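Local coordinates for protein DR2417 (Deinococcus radiodurans, PDB 4XWW) that probably degrades and matures RNA as a metal-dependent 5'-3' exonuclease, possibly with endonuclease activity, of the RNase J group within the metallo-beta-lactamase superfamily, at residues L71-Q74 with D75-K78; A388-L391 with N392-P396; A413-A416 with Q417-P420. All coordinates share one frame; numbering follows the deposited sequence.

Contact 1: residues L71-Q74 with D75-K78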
ATOM      1  N   LEU A  71      25.756 -14.855 -19.037  1.00 30.98           N
ATOM      2  CA  LEU A  71      25.959 -14.975 -20.475  1.00 32.63           C
ATOM      3  C   LEU A  71      27.425 -14.814 -20.831  1.00 33.72           C
ATOM      4  O   LEU A  71      27.944 -15.540 -21.671  1.00 34.81           O
ATOM      5  CB  LEU A  71      25.118 -13.939 -21.223  1.00 42.35           C
ATOM      6  CG  LEU A  71      23.612 -14.140 -21.059  1.00 41.00           C
ATOM      7  CD1 LEU A  71      22.854 -12.910 -21.526  1.00 45.30           C
ATOM      8  CD2 LEU A  71      23.169 -15.370 -21.846  1.00 41.65           C
ATOM      9  N   GLU A  72      28.089 -13.861 -20.192  1.00 38.16           N
ATOM     10  CA  GLU A  72      29.491 -13.616 -20.484  1.00 36.02           C
ATOM     11  C   GLU A  72      30.338 -14.826 -20.114  1.00 35.96           C
ATOM     12  O   GLU A  72      31.326 -15.133 -20.778  1.00 40.98           O
ATOM     13  CB  GLU A  72      29.999 -12.377 -19.740  1.00 37.26           C
ATOM     14  CG  GLU A  72      31.504 -12.193 -19.858  1.00 48.86           C
ATOM     15  CD  GLU A  72      32.003 -10.915 -19.220  1.00 55.80           C
ATOM     16  OE1 GLU A  72      31.180 -10.003 -18.993  1.00 56.50           O
ATOM     17  OE2 GLU A  72      33.222 -10.822 -18.954  1.00 59.32           O
ATOM     18  N   HIS A  73      29.938 -15.514 -19.051  1.00 32.94           N
ATOM     19  CA  HIS A  73      30.743 -16.589 -18.484  1.00 34.84           C
ATOM     20  C   HIS A  73      30.056 -17.950 -18.548  1.00 32.18           C
ATOM     21  O   HIS A  73      30.314 -18.821 -17.712  1.00 33.01           O
ATOM     22  CB  HIS A  73      31.091 -16.257 -17.035  1.00 32.78           C
ATOM     23  CG  HIS A  73      31.832 -14.972 -16.872  1.00 39.84           C
ATOM     24  ND1 HIS A  73      33.197 -14.867 -17.027  1.00 46.15           N
ATOM     25  CD2 HIS A  73      31.394 -13.724 -16.557  1.00 33.34           C
ATOM     26  CE1 HIS A  73      33.571 -13.617 -16.815  1.00 49.23           C
ATOM     27  NE2 HIS A  73      32.489 -12.906 -16.529  1.00 37.29           N
ATOM     28  N   GLN A  74      29.198 -18.139 -19.545  1.00 34.48           N
ATOM     29  CA  GLN A  74      28.319 -19.305 -19.551  1.00 44.38           C
ATOM     30  C   GLN A  74      29.079 -20.624 -19.579  1.00 38.53           C
ATOM     31  O   GLN A  74      28.642 -21.596 -18.973  1.00 34.87           O
ATOM     32  CB  GLN A  74      27.334 -19.234 -20.723  1.00 33.09           C
ATOM     33  CG  GLN A  74      27.933 -18.974 -22.080  1.00 34.91           C
ATOM     34  CD  GLN A  74      26.854 -18.830 -23.141  1.00 50.54           C
ATOM     35  OE1 GLN A  74      26.428 -19.815 -23.743  1.00 52.36           O
ATOM     36  NE2 GLN A  74      26.389 -17.599 -23.361  1.00 47.72           N
ATOM     37  N   ASP A  75      30.220 -20.652 -20.268  1.00 33.89           N
ATOM     38  CA  ASP A  75      31.042 -21.854 -20.351  1.00 40.87           C
ATOM     39  C   ASP A  75      31.626 -22.283 -19.014  1.00 38.89           C
ATOM     40  O   ASP A  75      32.086 -23.413 -18.873  1.00 41.06           O
ATOM     41  CB  ASP A  75      32.186 -21.646 -21.346  1.00 44.12           C
ATOM     42  CG  ASP A  75      31.714 -21.653 -22.775  1.00 59.25           C
ATOM     43  OD1 ASP A  75      30.607 -22.174 -23.031  1.00 65.66           O
ATOM     44  OD2 ASP A  75      32.451 -21.145 -23.645  1.00 71.31           O
ATOM     45  N   LYS A  76      31.630 -21.377 -18.043  1.00 35.83           N
ATOM     46  CA  LYS A  76      32.227 -21.670 -16.744  1.00 37.96           C
ATOM     47  C   LYS A  76      31.211 -22.262 -15.765  1.00 38.92           C
ATOM     48  O   LYS A  76      31.588 -22.812 -14.730  1.00 36.13           O
ATOM     49  CB  LYS A  76      32.842 -20.401 -16.143  1.00 36.85           C
ATOM     50  CG  LYS A  76      33.997 -19.815 -16.949  1.00 41.90           C
ATOM     51  CD  LYS A  76      34.547 -18.571 -16.272  1.00 36.87           C
ATOM     52  CE  LYS A  76      35.632 -17.928 -17.130  1.00 41.73           C
ATOM     53  NZ  LYS A  76      35.065 -17.298 -18.349  1.00 44.40           N
ATOM     54  N   ILE A  77      29.930 -22.157 -16.103  1.00 29.59           N
ATOM     55  CA  ILE A  77      28.865 -22.583 -15.195  1.00 28.79           C
ATOM     56  C   ILE A  77      28.854 -24.105 -15.049  1.00 28.77           C
ATOM     57  O   ILE A  77      28.662 -24.834 -16.029  1.00 30.66           O
ATOM     58  CB  ILE A  77      27.477 -22.106 -15.676  1.00 28.04           C
ATOM     59  CG1 ILE A  77      27.411 -20.577 -15.747  1.00 28.05           C
ATOM     60  CG2 ILE A  77      26.365 -22.634 -14.730  1.00 26.75           C
ATOM     61  CD1 ILE A  77      26.241 -20.072 -16.544  1.00 34.97           C
ATOM     62  N   LYS A  78      29.097 -24.578 -13.831  1.00 28.98           N
ATOM     63  CA  LYS A  78      29.218 -26.010 -13.590  1.00 31.43           C
ATOM     64  C   LYS A  78      27.885 -26.611 -13.191  1.00 32.23           C
ATOM     65  O   LYS A  78      27.668 -27.814 -13.333  1.00 33.13           O
ATOM     66  CB  LYS A  78      30.263 -26.292 -12.511  1.00 32.21           C
ATOM     67  CG  LYS A  78      31.667 -25.958 -12.941  1.00 37.92           C
ATOM     68  CD  LYS A  78      32.039 -26.746 -14.193  1.00 36.13           C
ATOM     69  CE  LYS A  78      33.186 -26.082 -14.916  1.00 45.89           C
ATOM     70  NZ  LYS A  78      33.509 -26.771 -16.206  1.00 50.27           N
TER
HETATM   71  O   HOH W   1      28.345 -24.135 -18.657  1.00 40.00           O
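H73 and K76 meet in a local contact round the surface turn that carries the chain from helix 68-72 into strand 77-82 of the metallo-beta-lactamase fold. The backbone makes the turn with two successive i to i+3 bonds, K76 N to H73 O at 2.9 Å and I77 N to Q74 O at 3.2 Å. The lysine side chain comes back beside the first of these bonds. Its chain is extended as far as CE and then bends (chi4 71°), which brings NZ to the edge of the imidazole, in the ring plane, for a weak hydrogen bond to ND1 of H73 at 3.3 Å. One face of the same ring is covered, toward its rim, by CG of E72. Q74 turns its side chain back along the chain to the helix: a chi1 of 51° carries the amide to the helix end, where NE2 donates to a lone pair of L71 O at 3.1 Å, nearly straight at 165°. I77 lays CD1 against Q74 CA at 3.7 Å, and one water bridges Q74 O and I77 O. K76, still in the turn, and K78, in the strand, make backbone hydrogen bonds with I43 of strand 42-46. The arrangement is a helix-to-strand connection, closed by a short 3-10 turn, leading into strand 77-82, which runs parallel to 42-46 and 104-107 in one of the two mixed sheets of the alpha-beta-beta-alpha metallo-beta-lactamase fold.

Contact 2: residues A388-L391 with N392-P396; sequences ATIL and NLTRP
N392 begins the last turn of helix 384-394, its N bonded to A388 O at 2.7 Å while its side chain lies back over that same carbonyl, CG 3.3 Å from A388 O. L393 follows with N to T389 O at 2.9 Å; its side chain runs alongside that of T389, pointing the same way, and the branches meet where CD1 of L393 touches CG2 of T389 at 3.8 Å. T394 grips one carbonyl twice. Its N donates to I390 O at 2.9 Å, and OG1, swung back to the preceding turn by a chi1 of 52°, donates to I390 O at 2.6 Å from the opposite face of the carbonyl plane, so the hydroxyl of a buried threonine is satisfied within its own helix. R395 leaves helical geometry with a positive phi of 47°, yet its N still reaches L391 O at 3.1 Å. P396 then sets CD 3.7 Å from L391 O, with CG in looser apolar contact with CD2 of L391. L206 of strand 205-209 packs against I390, L391, T394 and P396. This is a helix C-terminus ended by a left-handed residue and a following proline, leading into strand 398-402 of the metallo-beta-lactamase fold.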
ATOM      1  N   ALA A 388      19.448 -15.113  15.713  1.00 16.35           N
ATOM      2  CA  ALA A 388      20.538 -15.165  16.699  1.00 18.82           C
ATOM      3  C   ALA A 388      21.030 -16.595  16.941  1.00 21.99           C
ATOM      4  O   ALA A 388      22.231 -16.849  17.093  1.00 21.20           O
ATOM      5  CB  ALA A 388      20.091 -14.545  18.001  1.00 20.33           C
ATOM      6  N   THR A 389      20.099 -17.536  16.970  1.00 22.25           N
ATOM      7  CA  THR A 389      20.452 -18.927  17.177  1.00 19.38           C
ATOM      8  C   THR A 389      21.421 -19.396  16.085  1.00 21.97           C
ATOM      9  O   THR A 389      22.456 -20.013  16.367  1.00 21.56           O
ATOM     10  CB  THR A 389      19.203 -19.820  17.196  1.00 22.97           C
ATOM     11  OG1 THR A 389      18.516 -19.634  18.438  1.00 25.29           O
ATOM     12  CG2 THR A 389      19.587 -21.301  17.067  1.00 24.28           C
ATOM     13  N   ILE A 390      21.112 -19.056  14.839  1.00 18.78           N
ATOM     14  CA  ILE A 390      21.987 -19.424  13.734  1.00 21.50           C
ATOM     15  C   ILE A 390      23.358 -18.745  13.821  1.00 20.48           C
ATOM     16  O   ILE A 390      24.405 -19.393  13.642  1.00 19.87           O
ATOM     17  CB  ILE A 390      21.338 -19.096  12.391  1.00 22.89           C
ATOM     18  CG1 ILE A 390      20.004 -19.856  12.262  1.00 20.13           C
ATOM     19  CG2 ILE A 390      22.338 -19.408  11.232  1.00 21.22           C
ATOM     20  CD1 ILE A 390      20.139 -21.369  12.473  1.00 27.56           C
ATOM     21  N   LEU A 391      23.361 -17.442  14.092  1.00 19.31           N
ATOM     22  CA  LEU A 391      24.614 -16.710  14.275  1.00 20.19           C
ATOM     23  C   LEU A 391      25.433 -17.286  15.429  1.00 21.36           C
ATOM     24  O   LEU A 391      26.648 -17.396  15.317  1.00 20.94           O
ATOM     25  CB  LEU A 391      24.330 -15.210  14.503  1.00 20.89           C
ATOM     26  CG  LEU A 391      24.024 -14.409  13.228  1.00 20.45           C
ATOM     27  CD1 LEU A 391      23.086 -13.253  13.497  1.00 22.72           C
ATOM     28  CD2 LEU A 391      25.323 -13.895  12.609  1.00 24.09           C
ATOM     29  N   ASN A 392      24.783 -17.687  16.519  1.00 22.68           N
ATOM     30  CA  ASN A 392      25.508 -18.240  17.668  1.00 20.25           C
ATOM     31  C   ASN A 392      26.044 -19.647  17.406  1.00 21.44           C
ATOM     32  O   ASN A 392      27.112 -20.011  17.895  1.00 25.15           O
ATOM     33  CB  ASN A 392      24.615 -18.266  18.921  1.00 18.73           C
ATOM     34  CG  ASN A 392      24.406 -16.881  19.542  1.00 26.98           C
ATOM     35  OD1 ASN A 392      25.253 -15.992  19.429  1.00 28.39           O
ATOM     36  ND2 ASN A 392      23.269 -16.703  20.204  1.00 27.10           N
ATOM     37  N   LEU A 393      25.293 -20.436  16.648  1.00 19.47           N
ATOM     38  CA  LEU A 393      25.692 -21.807  16.349  1.00 19.49           C
ATOM     39  C   LEU A 393      26.824 -21.867  15.317  1.00 23.45           C
ATOM     40  O   LEU A 393      27.710 -22.716  15.408  1.00 23.45           O
ATOM     41  CB  LEU A 393      24.482 -22.598  15.846  1.00 19.79           C
ATOM     42  CG  LEU A 393      23.466 -23.049  16.889  1.00 17.13           C
ATOM     43  CD1 LEU A 393      22.313 -23.751  16.198  1.00 22.04           C
ATOM     44  CD2 LEU A 393      24.136 -24.019  17.900  1.00 27.04           C
ATOM     45  N   THR A 394      26.778 -20.975  14.329  1.00 22.56           N
ATOM     46  CA  THR A 394      27.757 -21.004  13.240  1.00 24.19           C
ATOM     47  C   THR A 394      29.035 -20.235  13.553  1.00 24.31           C
ATOM     48  O   THR A 394      30.102 -20.557  12.998  1.00 22.67           O
ATOM     49  CB  THR A 394      27.172 -20.472  11.930  1.00 21.41           C
ATOM     50  OG1 THR A 394      26.576 -19.194  12.159  1.00 27.91           O
ATOM     51  CG2 THR A 394      26.129 -21.436  11.392  1.00 22.20           C
ATOM     52  N   ARG A 395      28.946 -19.235  14.428  1.00 25.65           N
ATOM     53  CA  ARG A 395      30.135 -18.466  14.820  1.00 29.55           C
ATOM     54  C   ARG A 395      30.977 -18.043  13.611  1.00 27.00           C
ATOM     55  O   ARG A 395      32.176 -18.326  13.559  1.00 25.80           O
ATOM     56  CB  ARG A 395      31.007 -19.280  15.789  1.00 33.69           C
ATOM     57  CG  ARG A 395      30.515 -19.255  17.228  1.00 50.16           C
ATOM     58  CD  ARG A 395      30.514 -20.648  17.858  1.00 54.17           C
ATOM     59  NE  ARG A 395      31.812 -21.312  17.788  1.00 58.92           N
ATOM     60  CZ  ARG A 395      31.968 -22.633  17.786  1.00 56.84           C
ATOM     61  NH1 ARG A 395      30.903 -23.421  17.839  1.00 55.62           N
ATOM     62  NH2 ARG A 395      33.183 -23.171  17.725  1.00 63.68           N
ATOM     63  N   PRO A 396      30.355 -17.384  12.622  1.00 24.32           N
ATOM     64  CA  PRO A 396      31.040 -17.175  11.343  1.00 19.85           C
ATOM     65  C   PRO A 396      32.098 -16.079  11.419  1.00 20.55           C
ATOM     66  O   PRO A 396      31.965 -15.115  12.178  1.00 21.79           O
ATOM     67  CB  PRO A 396      29.901 -16.757  10.412  1.00 22.59           C
ATOM     68  CG  PRO A 396      29.015 -15.974  11.313  1.00 22.49           C
ATOM     69  CD  PRO A 396      29.043 -16.707  12.642  1.00 22.79           C
TER

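Contact 3: residues A413-A416 with Q417-P420; sequences AKLA and QTLP
The C-terminal region of helix 406-417 passes here into the loop before strand 425-426, and T418 and L419 reach back to L415 and A416. Q417 N bonds four residues back to A413 O at 3.3 Å, with a second, weak bond to K414 O. The next two donors reach back three residues instead: T418 N bonds to L415 O, and L419 N bonds to A416 O at 3.3 Å. T418 adds its side chain. The rotation about its CA-CB bond (chi1 70°) aims OG1 at the same carbonyl, and the hydroxyl donates to L415 O at 2.8 Å, in the carbonyl plane and on a lone pair, whereas T418 N comes to L415 O from above that plane at 3.1 Å. L415 O is thus held by two bonds from one residue. The methyl branch of the threonine, CG2, lies 3.4 Å from K414 O, and L419 brings CG to 3.4 Å from L415 O, setting apolar atoms beside these carbonyls. At the exposed flank Q417 bends at chi2 (-55°), and a water joins its NE2 to A413 O, accepting from NE2 of Q417 at 2.6 Å and donating to the carbonyl. Among the neighbouring elements, L415 touches L387 of helix 384-394, and L419 and P420 pack on the later turns of that helix; A413 and A416 pack instead on I428 and P423 of the loops beside strand 425-426.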
ATOM      1  N   ALA A 413      22.481  -7.194  10.641  1.00 22.88           N
ATOM      2  CA  ALA A 413      23.874  -6.919  10.976  1.00 22.50           C
ATOM      3  C   ALA A 413      23.984  -6.414  12.417  1.00 22.41           C
ATOM      4  O   ALA A 413      24.873  -6.814  13.163  1.00 22.26           O
ATOM      5  CB  ALA A 413      24.464  -5.899   9.988  1.00 19.68           C
ATOM      6  N   LYS A 414      23.073  -5.527  12.803  1.00 22.70           N
ATOM      7  CA  LYS A 414      23.072  -4.980  14.161  1.00 23.63           C
ATOM      8  C   LYS A 414      22.781  -6.047  15.210  1.00 18.88           C
ATOM      9  O   LYS A 414      23.399  -6.057  16.279  1.00 21.09           O
ATOM     10  CB  LYS A 414      22.037  -3.859  14.281  1.00 22.64           C
ATOM     11  CG  LYS A 414      22.420  -2.580  13.534  1.00 32.10           C
ATOM     12  CD  LYS A 414      21.391  -1.477  13.783  1.00 38.31           C
ATOM     13  CE  LYS A 414      21.609  -0.288  12.857  1.00 35.06           C
ATOM     14  NZ  LYS A 414      22.957   0.313  13.025  1.00 43.02           N
ATOM     15  N   LEU A 415      21.850  -6.943  14.895  1.00 16.36           N
ATOM     16  CA  LEU A 415      21.564  -8.081  15.769  1.00 18.86           C
ATOM     17  C   LEU A 415      22.843  -8.898  16.019  1.00 19.82           C
ATOM     18  O   LEU A 415      23.143  -9.296  17.144  1.00 23.13           O
ATOM     19  CB  LEU A 415      20.485  -8.975  15.155  1.00 18.07           C
ATOM     20  CG  LEU A 415      20.130 -10.227  15.953  1.00 21.03           C
ATOM     21  CD1 LEU A 415      19.539  -9.861  17.307  1.00 27.12           C
ATOM     22  CD2 LEU A 415      19.145 -11.092  15.161  1.00 18.07           C
ATOM     23  N   ALA A 416      23.609  -9.125  14.962  1.00 19.34           N
ATOM     24  CA  ALA A 416      24.825  -9.915  15.076  1.00 23.10           C
ATOM     25  C   ALA A 416      25.812  -9.263  16.051  1.00 23.15           C
ATOM     26  O   ALA A 416      26.495  -9.946  16.804  1.00 25.48           O
ATOM     27  CB  ALA A 416      25.465 -10.106  13.699  1.00 25.59           C
ATOM     28  N   GLN A 417      25.843  -7.935  16.062  1.00 26.85           N
ATOM     29  CA  GLN A 417      26.774  -7.198  16.917  1.00 28.44           C
ATOM     30  C   GLN A 417      26.468  -7.316  18.409  1.00 23.92           C
ATOM     31  O   GLN A 417      27.334  -7.025  19.235  1.00 22.92           O
ATOM     32  CB  GLN A 417      26.799  -5.721  16.511  1.00 29.94           C
ATOM     33  CG  GLN A 417      27.520  -5.455  15.206  1.00 30.42           C
ATOM     34  CD  GLN A 417      28.931  -5.999  15.225  1.00 40.62           C
ATOM     35  OE1 GLN A 417      29.679  -5.783  16.177  1.00 50.37           O
ATOM     36  NE2 GLN A 417      29.298  -6.726  14.181  1.00 42.63           N
ATOM     37  N   THR A 418      25.255  -7.750  18.749  1.00 29.97           N
ATOM     38  CA  THR A 418      24.816  -7.815  20.152  1.00 31.31           C
ATOM     39  C   THR A 418      25.149  -9.166  20.790  1.00 28.62           C
ATOM     40  O   THR A 418      25.034  -9.322  22.007  1.00 29.22           O
ATOM     41  CB  THR A 418      23.280  -7.570  20.315  1.00 23.73           C
ATOM     42  OG1 THR A 418      22.546  -8.684  19.794  1.00 24.93           O
ATOM     43  CG2 THR A 418      22.816  -6.253  19.642  1.00 28.04           C
ATOM     44  N   LEU A 419      25.558 -10.126  19.963  1.00 25.55           N
ATOM     45  CA  LEU A 419      25.802 -11.516  20.392  1.00 27.13           C
ATOM     46  C   LEU A 419      27.199 -11.754  20.962  1.00 31.95           C
ATOM     47  O   LEU A 419      28.090 -10.916  20.801  1.00 29.03           O
ATOM     48  CB  LEU A 419      25.533 -12.455  19.213  1.00 23.17           C
ATOM     49  CG  LEU A 419      24.139 -12.224  18.618  1.00 24.32           C
ATOM     50  CD1 LEU A 419      23.860 -13.190  17.466  1.00 26.56           C
ATOM     51  CD2 LEU A 419      23.031 -12.302  19.687  1.00 25.19           C
ATOM     52  N   PRO A 420      27.405 -12.901  21.647  1.00 34.15           N
ATOM     53  CA  PRO A 420      28.702 -13.094  22.315  1.00 35.76           C
ATOM     54  C   PRO A 420      29.921 -13.104  21.380  1.00 26.54           C
ATOM     55  O   PRO A 420      30.990 -12.688  21.811  1.00 30.69           O
ATOM     56  CB  PRO A 420      28.541 -14.452  23.002  1.00 31.23           C
ATOM     57  CG  PRO A 420      27.075 -14.569  23.258  1.00 32.80           C
ATOM     58  CD  PRO A 420      26.401 -13.891  22.090  1.00 30.11           C
TER
HETATM   59  O   HOH W   2      27.552  -7.098  12.341  1.00 28.90           O

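How the contacts relate
Contacts 2 and 3 are neighbouring helix ends, their centres 10 Å apart, and they touch directly: L391 CB meets L419 CD1 at 3.6 Å, and N392 OD1 lies 3.6 Å from P420 CD. The loop leaving the later helix thus packs on the last turns of the earlier one. Contact 1 stands apart, with its centre 33 Å from that of contact 2 and 37 Å from that of contact 3, at the start of strand 77-82, an inner strand of the other sheet of the fold. None of the three reaches the bound RNA; even the nearest atom of contact 3 is about 15 Å from the bound nucleic acid. Contact 2 approaches the predicted proton donor, with about 8 Å between the side chains of I390 and D209.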